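Local coordinates for DNA primase (Helicobacter pylori, PDB 4EHS), which synthesises the short RNA primers that DNA polymerase extends during replication and, through the C-terminal domain described here, binds the DnaB helicase, at residues 97-100 with 101-104; 108-111 with 112-116. All coordinates share one frame; numbering follows the deposited sequence.

Contact 1 (97-100 with 101-104)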
ATOM      1  N   GLU A  97     -16.987   5.483   2.610  1.00 17.06           N
ATOM      2  CA  GLU A  97     -15.824   5.167   3.406  1.00 17.28           C
ATOM      3  C   GLU A  97     -16.055   4.092   4.446  1.00 17.46           C
ATOM      4  O   GLU A  97     -15.154   3.315   4.707  1.00 16.71           O
ATOM      5  CB  GLU A  97     -15.255   6.423   4.074  1.00 18.93           C
ATOM      6  CG  GLU A  97     -14.541   7.193   3.019  1.00 22.16           C
ATOM      7  CD  GLU A  97     -13.799   8.401   3.565  1.00 27.67           C
ATOM      8  OE1 GLU A  97     -13.334   8.341   4.757  1.00 29.82           O
ATOM      9  OE2 GLU A  97     -13.610   9.350   2.754  1.00 23.46           O
ATOM     10  N   LYS A  98     -17.236   4.008   5.038  1.00 17.76           N
ATOM     11  CA  LYS A  98     -17.519   2.906   5.979  1.00 18.95           C
ATOM     12  C   LYS A  98     -17.468   1.539   5.284  1.00 17.62           C
ATOM     13  O   LYS A  98     -16.959   0.590   5.846  1.00 15.92           O
ATOM     14  CB  LYS A  98     -18.887   3.115   6.602  1.00 21.86           C
ATOM     15  CG  LYS A  98     -19.355   2.011   7.511  1.00 27.00           C
ATOM     16  CD  LYS A  98     -20.870   2.107   7.611  1.00 34.29           C
ATOM     17  CE  LYS A  98     -21.460   1.353   8.792  1.00 36.84           C
ATOM     18  NZ  LYS A  98     -21.960   0.014   8.377  1.00 41.34           N
ATOM     19  N   GLU A  99     -17.957   1.436   4.036  1.00 14.77           N
ATOM     20  CA  GLU A  99     -17.903   0.155   3.344  1.00 14.94           C
ATOM     21  C   GLU A  99     -16.486  -0.108   2.875  1.00 14.00           C
ATOM     22  O   GLU A  99     -16.086  -1.259   2.898  1.00 14.66           O
ATOM     23  CB  GLU A  99     -18.786   0.148   2.094  1.00 17.24           C
ATOM     24  CG  GLU A  99     -20.252   0.593   2.280  1.00 17.53           C
ATOM     25  CD  GLU A  99     -20.975  -0.107   3.405  1.00 22.79           C
ATOM     26  OE1 GLU A  99     -20.496  -1.164   3.869  1.00 21.72           O
ATOM     27  OE2 GLU A  99     -22.048   0.430   3.852  1.00 23.83           O
ATOM     28  N   LEU A 100     -15.721   0.936   2.485  1.00 12.74           N
ATOM     29  CA  LEU A 100     -14.308   0.670   2.098  1.00 13.34           C
ATOM     30  C   LEU A 100     -13.547   0.171   3.361  1.00 15.94           C
ATOM     31  O   LEU A 100     -12.761  -0.828   3.327  1.00 14.38           O
ATOM     32  CB  LEU A 100     -13.668   1.953   1.491  1.00 12.81           C
ATOM     33  CG  LEU A 100     -12.193   1.758   1.133  1.00 14.14           C
ATOM     34  CD1 LEU A 100     -11.884   0.664   0.108  1.00 14.71           C
ATOM     35  CD2 LEU A 100     -11.701   3.148   0.681  1.00 14.98           C
ATOM     36  N   ARG A 101     -13.809   0.811   4.478  1.00 14.70           N
ATOM     37  CA  ARG A 101     -13.121   0.414   5.703  1.00 17.09           C
ATOM     38  C   ARG A 101     -13.464  -1.045   6.071  1.00 17.46           C
ATOM     39  O   ARG A 101     -12.604  -1.825   6.511  1.00 15.94           O
ATOM     40  CB  ARG A 101     -13.460   1.374   6.883  1.00 17.34           C
ATOM     41  CG  ARG A 101     -12.649   2.667   6.981  1.00 22.63           C
ATOM     42  CD  ARG A 101     -12.711   3.371   8.391  1.00 21.08           C
ATOM     43  NE  ARG A 101     -14.073   3.443   8.876  1.00 24.85           N
ATOM     44  CZ  ARG A 101     -14.985   4.347   8.471  1.00 23.92           C
ATOM     45  NH1 ARG A 101     -14.650   5.336   7.642  1.00 29.10           N
ATOM     46  NH2 ARG A 101     -16.235   4.277   8.960  1.00 28.82           N
ATOM     47  N   LEU A 102     -14.720  -1.442   5.881  1.00 15.22           N
ATOM     48  CA  LEU A 102     -15.081  -2.823   6.223  1.00 14.60           C
ATOM     49  C   LEU A 102     -14.446  -3.831   5.294  1.00 14.59           C
ATOM     50  O   LEU A 102     -14.006  -4.851   5.762  1.00 13.79           O
ATOM     51  CB  LEU A 102     -16.629  -2.918   6.194  1.00 16.00           C
ATOM     52  CG  LEU A 102     -17.201  -4.269   6.595  1.00 17.85           C
ATOM     53  CD1 LEU A 102     -16.867  -4.482   8.054  1.00 18.88           C
ATOM     54  CD2 LEU A 102     -18.745  -4.304   6.321  1.00 18.63           C
ATOM     55  N   LEU A 103     -14.321  -3.506   3.990  1.00 11.73           N
ATOM     56  CA  LEU A 103     -13.652  -4.383   3.078  1.00 12.63           C
ATOM     57  C   LEU A 103     -12.182  -4.582   3.487  1.00 12.39           C
ATOM     58  O   LEU A 103     -11.675  -5.720   3.501  1.00 12.24           O
ATOM     59  CB  LEU A 103     -13.696  -3.784   1.659  1.00 12.11           C
ATOM     60  CG  LEU A 103     -13.103  -4.700   0.592  1.00 12.90           C
ATOM     61  CD1 LEU A 103     -14.022  -5.858   0.400  1.00 16.03           C
ATOM     62  CD2 LEU A 103     -13.057  -3.839  -0.671  1.00 14.89           C
ATOM     63  N   ILE A 104     -11.530  -3.467   3.825  1.00 12.70           N
ATOM     64  CA  ILE A 104     -10.127  -3.553   4.258  1.00 13.00           C
ATOM     65  C   ILE A 104      -9.998  -4.315   5.558  1.00 14.68           C
ATOM     66  O   ILE A 104      -9.081  -5.154   5.663  1.00 15.44           O
ATOM     67  CB  ILE A 104      -9.492  -2.160   4.337  1.00 13.48           C
ATOM     68  CG1 ILE A 104      -9.489  -1.503   2.944  1.00 11.81           C
ATOM     69  CG2 ILE A 104      -8.027  -2.245   4.846  1.00 12.97           C
ATOM     70  CD1 ILE A 104      -9.244   0.021   3.036  1.00 11.41           C
TER
HETATM   71  O   HOH W   1     -12.367   6.585   6.644  1.00 26.56           O
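E97 and R101 meet through one water rather than directly. The water donates to E97 OE1 at 2.8 Å and accepts from R101 NH1, lying in the guanidinium plane at its edge. The direct approach, E97 OE1 to R101 NH1, is 4.4 Å, beyond a salt bridge, so this i/i+4 pair of opposite charges is water-mediated. Beneath it runs the ordinary alpha-helical ladder: R101 N to E97 O, L102 N to K98 O, L103 N to E99 O, and I104 N to L100 O, the last being the straightest, with an N-H...O angle of 168°.

The R101 chain turns back along the helix. CG stands anti to the carbonyl carbon (chi1 -84°), which sets it 3.4 Å from E97 O, and the bend at chi3 (-47°) lays the guanidinium over the preceding turn. One face of that group receives E97 O and K98 CA, both offset toward its rim. K98 crosses R101 at about a right angle, with K98 CB 3.7 Å from R101 NH2. Around the helix, L100 CG meets I104 CD1 at 3.9 Å. Both side chains also reach L144, and I104 touches I55; E99 and L102 meet L33 of helix 30-43, and L103 meets E34 there, while E97 and K98 are exposed.

E97 O, besides accepting R101 N, lies over one guanidinium face near its rim, where its partial negative charge would be expected to favour the positive group, while the water bridges the charges by hydrogen bonds, an attraction probably weaker than a direct ion pair.

Contact 2 (108-111 with 112-116)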
ATOM      1  N   PHE A 108      -7.692  -7.752   6.448  1.00 15.95           N
ATOM      2  CA  PHE A 108      -6.715  -7.936   7.550  1.00 15.51           C
ATOM      3  C   PHE A 108      -7.148  -9.007   8.560  1.00 18.65           C
ATOM      4  O   PHE A 108      -6.281  -9.729   9.110  1.00 17.71           O
ATOM      5  CB  PHE A 108      -6.379  -6.634   8.249  1.00 15.22           C
ATOM      6  CG  PHE A 108      -5.467  -5.744   7.451  1.00 14.08           C
ATOM      7  CD1 PHE A 108      -4.118  -6.074   7.277  1.00 13.79           C
ATOM      8  CD2 PHE A 108      -5.935  -4.580   6.884  1.00 13.84           C
ATOM      9  CE1 PHE A 108      -3.275  -5.248   6.525  1.00 15.37           C
ATOM     10  CE2 PHE A 108      -5.082  -3.716   6.175  1.00 14.09           C
ATOM     11  CZ  PHE A 108      -3.766  -4.058   5.956  1.00 15.53           C
ATOM     12  N   GLU A 109      -8.462  -9.174   8.752  1.00 17.70           N
ATOM     13  CA  GLU A 109      -8.920 -10.276   9.608  1.00 21.06           C
ATOM     14  C   GLU A 109      -8.526 -11.616   8.991  1.00 19.57           C
ATOM     15  O   GLU A 109      -8.013 -12.510   9.706  1.00 21.28           O
ATOM     16  CB  GLU A 109     -10.444 -10.119   9.863  1.00 20.87           C
ATOM     17  CG  GLU A 109     -10.766  -9.017  10.877  1.00 25.55           C
ATOM     18  CD  GLU A 109     -12.287  -8.791  11.060  1.00 29.65           C
ATOM     19  OE1 GLU A 109     -13.049  -9.190  10.139  1.00 35.23           O
ATOM     20  OE2 GLU A 109     -12.693  -8.218  12.110  1.00 36.46           O
ATOM     21  N   ARG A 110      -8.707 -11.778   7.677  1.00 18.45           N
ATOM     22  CA  ARG A 110      -8.224 -12.937   6.985  1.00 20.73           C
ATOM     23  C   ARG A 110      -6.693 -13.125   7.108  1.00 22.84           C
ATOM     24  O   ARG A 110      -6.220 -14.265   7.204  1.00 24.24           O
ATOM     25  CB  ARG A 110      -8.581 -12.916   5.498  1.00 21.15           C
ATOM     26  CG  ARG A 110     -10.077 -13.132   5.234  1.00 22.99           C
ATOM     27  CD  ARG A 110     -10.399 -13.323   3.755  1.00 23.25           C
ATOM     28  NE  ARG A 110      -9.862 -12.376   2.784  1.00 25.98           N
ATOM     29  CZ  ARG A 110     -10.411 -11.185   2.466  1.00 23.01           C
ATOM     30  NH1 ARG A 110     -11.513 -10.766   3.073  1.00 18.65           N
ATOM     31  NH2 ARG A 110      -9.843 -10.448   1.516  1.00 21.11           N
ATOM     32  N   GLN A 111      -5.937 -12.037   7.029  1.00 19.57           N
ATOM     33  CA  GLN A 111      -4.495 -12.120   7.190  1.00 20.82           C
ATOM     34  C   GLN A 111      -4.121 -12.755   8.518  1.00 20.12           C
ATOM     35  O   GLN A 111      -3.174 -13.522   8.566  1.00 22.52           O
ATOM     36  CB  GLN A 111      -3.849 -10.730   7.098  1.00 21.83           C
ATOM     37  CG  GLN A 111      -3.812 -10.221   5.673  1.00 26.95           C
ATOM     38  CD  GLN A 111      -3.222 -11.211   4.713  1.00 34.74           C
ATOM     39  OE1 GLN A 111      -3.894 -11.695   3.815  1.00 44.79           O
ATOM     40  NE2 GLN A 111      -1.959 -11.525   4.896  1.00 38.21           N
ATOM     41  N   LEU A 112      -4.788 -12.351   9.579  1.00 20.34           N
ATOM     42  CA  LEU A 112      -4.547 -12.889  10.905  1.00 23.59           C
ATOM     43  C   LEU A 112      -4.672 -14.419  10.881  1.00 25.62           C
ATOM     44  O   LEU A 112      -3.873 -15.102  11.493  1.00 27.43           O
ATOM     45  CB  LEU A 112      -5.499 -12.294  11.955  1.00 24.79           C
ATOM     46  CG  LEU A 112      -5.179 -10.968  12.620  1.00 25.38           C
ATOM     47  CD1 LEU A 112      -6.045 -10.741  13.852  1.00 28.97           C
ATOM     48  CD2 LEU A 112      -3.716 -10.862  13.029  1.00 27.26           C
ATOM     49  N   LYS A 113      -5.647 -14.951  10.164  1.00 26.10           N
ATOM     50  CA  LYS A 113      -5.724 -16.440  10.008  1.00 30.32           C
ATOM     51  C   LYS A 113      -4.701 -17.072   9.076  1.00 31.78           C
ATOM     52  O   LYS A 113      -4.196 -18.184   9.341  1.00 30.27           O
ATOM     53  CB  LYS A 113      -7.096 -16.872   9.476  1.00 35.10           C
ATOM     54  CG  LYS A 113      -8.265 -16.650  10.410  1.00 40.89           C
ATOM     55  CD  LYS A 113      -9.475 -17.387   9.830  1.00 49.09           C
ATOM     56  CE  LYS A 113      -9.306 -18.908   9.901  1.00 53.02           C
ATOM     57  NZ  LYS A 113     -10.226 -19.596   8.952  1.00 61.22           N
ATOM     58  N   GLU A 114      -4.431 -16.404   7.966  1.00 25.47           N
ATOM     59  CA  GLU A 114      -3.642 -16.981   6.907  1.00 24.74           C
ATOM     60  C   GLU A 114      -2.124 -16.942   7.146  1.00 23.77           C
ATOM     61  O   GLU A 114      -1.407 -17.861   6.755  1.00 24.79           O
ATOM     62  CB  GLU A 114      -3.949 -16.263   5.603  1.00 28.16           C
ATOM     63  CG  GLU A 114      -5.387 -16.485   5.133  1.00 34.83           C
ATOM     64  CD  GLU A 114      -5.708 -15.816   3.792  1.00 42.84           C
ATOM     65  OE1 GLU A 114      -4.771 -15.596   2.969  1.00 52.21           O
ATOM     66  OE2 GLU A 114      -6.906 -15.508   3.548  1.00 43.52           O
ATOM     67  N   ILE A 115      -1.642 -15.856   7.739  1.00 22.10           N
ATOM     68  CA  ILE A 115      -0.216 -15.679   7.955  1.00 18.46           C
ATOM     69  C   ILE A 115       0.390 -16.865   8.755  1.00 20.62           C
ATOM     70  O   ILE A 115       1.462 -17.387   8.364  1.00 21.88           O
ATOM     71  CB  ILE A 115       0.104 -14.353   8.647  1.00 18.87           C
ATOM     72  CG1 ILE A 115      -0.111 -13.212   7.641  1.00 17.47           C
ATOM     73  CG2 ILE A 115       1.558 -14.351   9.085  1.00 20.10           C
ATOM     74  CD1 ILE A 115      -0.226 -11.873   8.377  1.00 19.35           C
ATOM     75  N   PRO A 116      -0.246 -17.259   9.849  1.00 20.86           N
ATOM     76  CA  PRO A 116       0.455 -18.393  10.573  1.00 24.92           C
ATOM     77  C   PRO A 116       0.579 -19.687   9.758  1.00 25.09           C
ATOM     78  O   PRO A 116       1.512 -20.465   9.984  1.00 24.15           O
ATOM     79  CB  PRO A 116      -0.423 -18.640  11.801  1.00 26.20           C
ATOM     80  CG  PRO A 116      -1.207 -17.368  11.983  1.00 27.26           C
ATOM     81  CD  PRO A 116      -1.397 -16.759  10.613  1.00 22.52           C
TER
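E114 OE2 sits at the edge of the R110 guanidinium, near its plane; the two side chains run side by side, pointing the same way, with guanidinium and carboxylate planes 39° apart. R110 NE to E114 OE2 measures 4.4 Å, so the charges are neighbours without forming a salt bridge. This is an i/i+4 arrangement on one alpha-helix, 96-117 of the helicase-binding domain. The Q111 and E114 side chains cross obliquely, amide and carboxylate planes 62° apart. Q111 OE1 is the amide atom nearest E114, 4.1 Å from E114 OE1, whereas Q111 NE2 comes to 3.7 Å from I115 CG1, the Q111 and I115 side chains crossing at about a right angle; a bend at chi2 (-51°) folds the amide back to that position.

The backbone evidence for the helix is a run of i/i+4 bonds. L112 N binds F108 O and E114 N binds R110 O, the latter donor in the carbonyl plane, whereas K113 N to E109 O is weak at 3.4 Å. I115 N closes on Q111 O at 2.9 Å, but the helix is kinked at P116, whose N has no bond to the turn before. Farther on, I115 O is hydrogen-bonded to S118 OG.

Apolar side chains turn toward helix 122-140: F108 packs on A135 and I136, L112 on I136, and I115 on C128. R110 touches L61 of a loop. E114 CG lies 3.1 Å from R110 O, the same oxygen that accepts E114 N.

Contacts 1 and 2 lie in series on helix 96-117, their centres about 17 Å apart, with no direct touch between them. Their surroundings differ: the centre of contact 1 is about 7 Å from the chain centre, and its residues lie against helix 30-43 and L144, while the centre of contact 2 is about 15 Å out and its residues pack on helix 122-140. One helix therefore bridges two parts of the helicase-binding domain. Each contact also pairs an arginine with a glutamate four residues away without a salt bridge; in contact 1 a water bridges the pair, and in contact 2 the carboxylate oxygen lies at the guanidinium edge. A beta-mercaptoethanol, probably from the crystallisation liquor, lies about 5 Å from the I115 side chain.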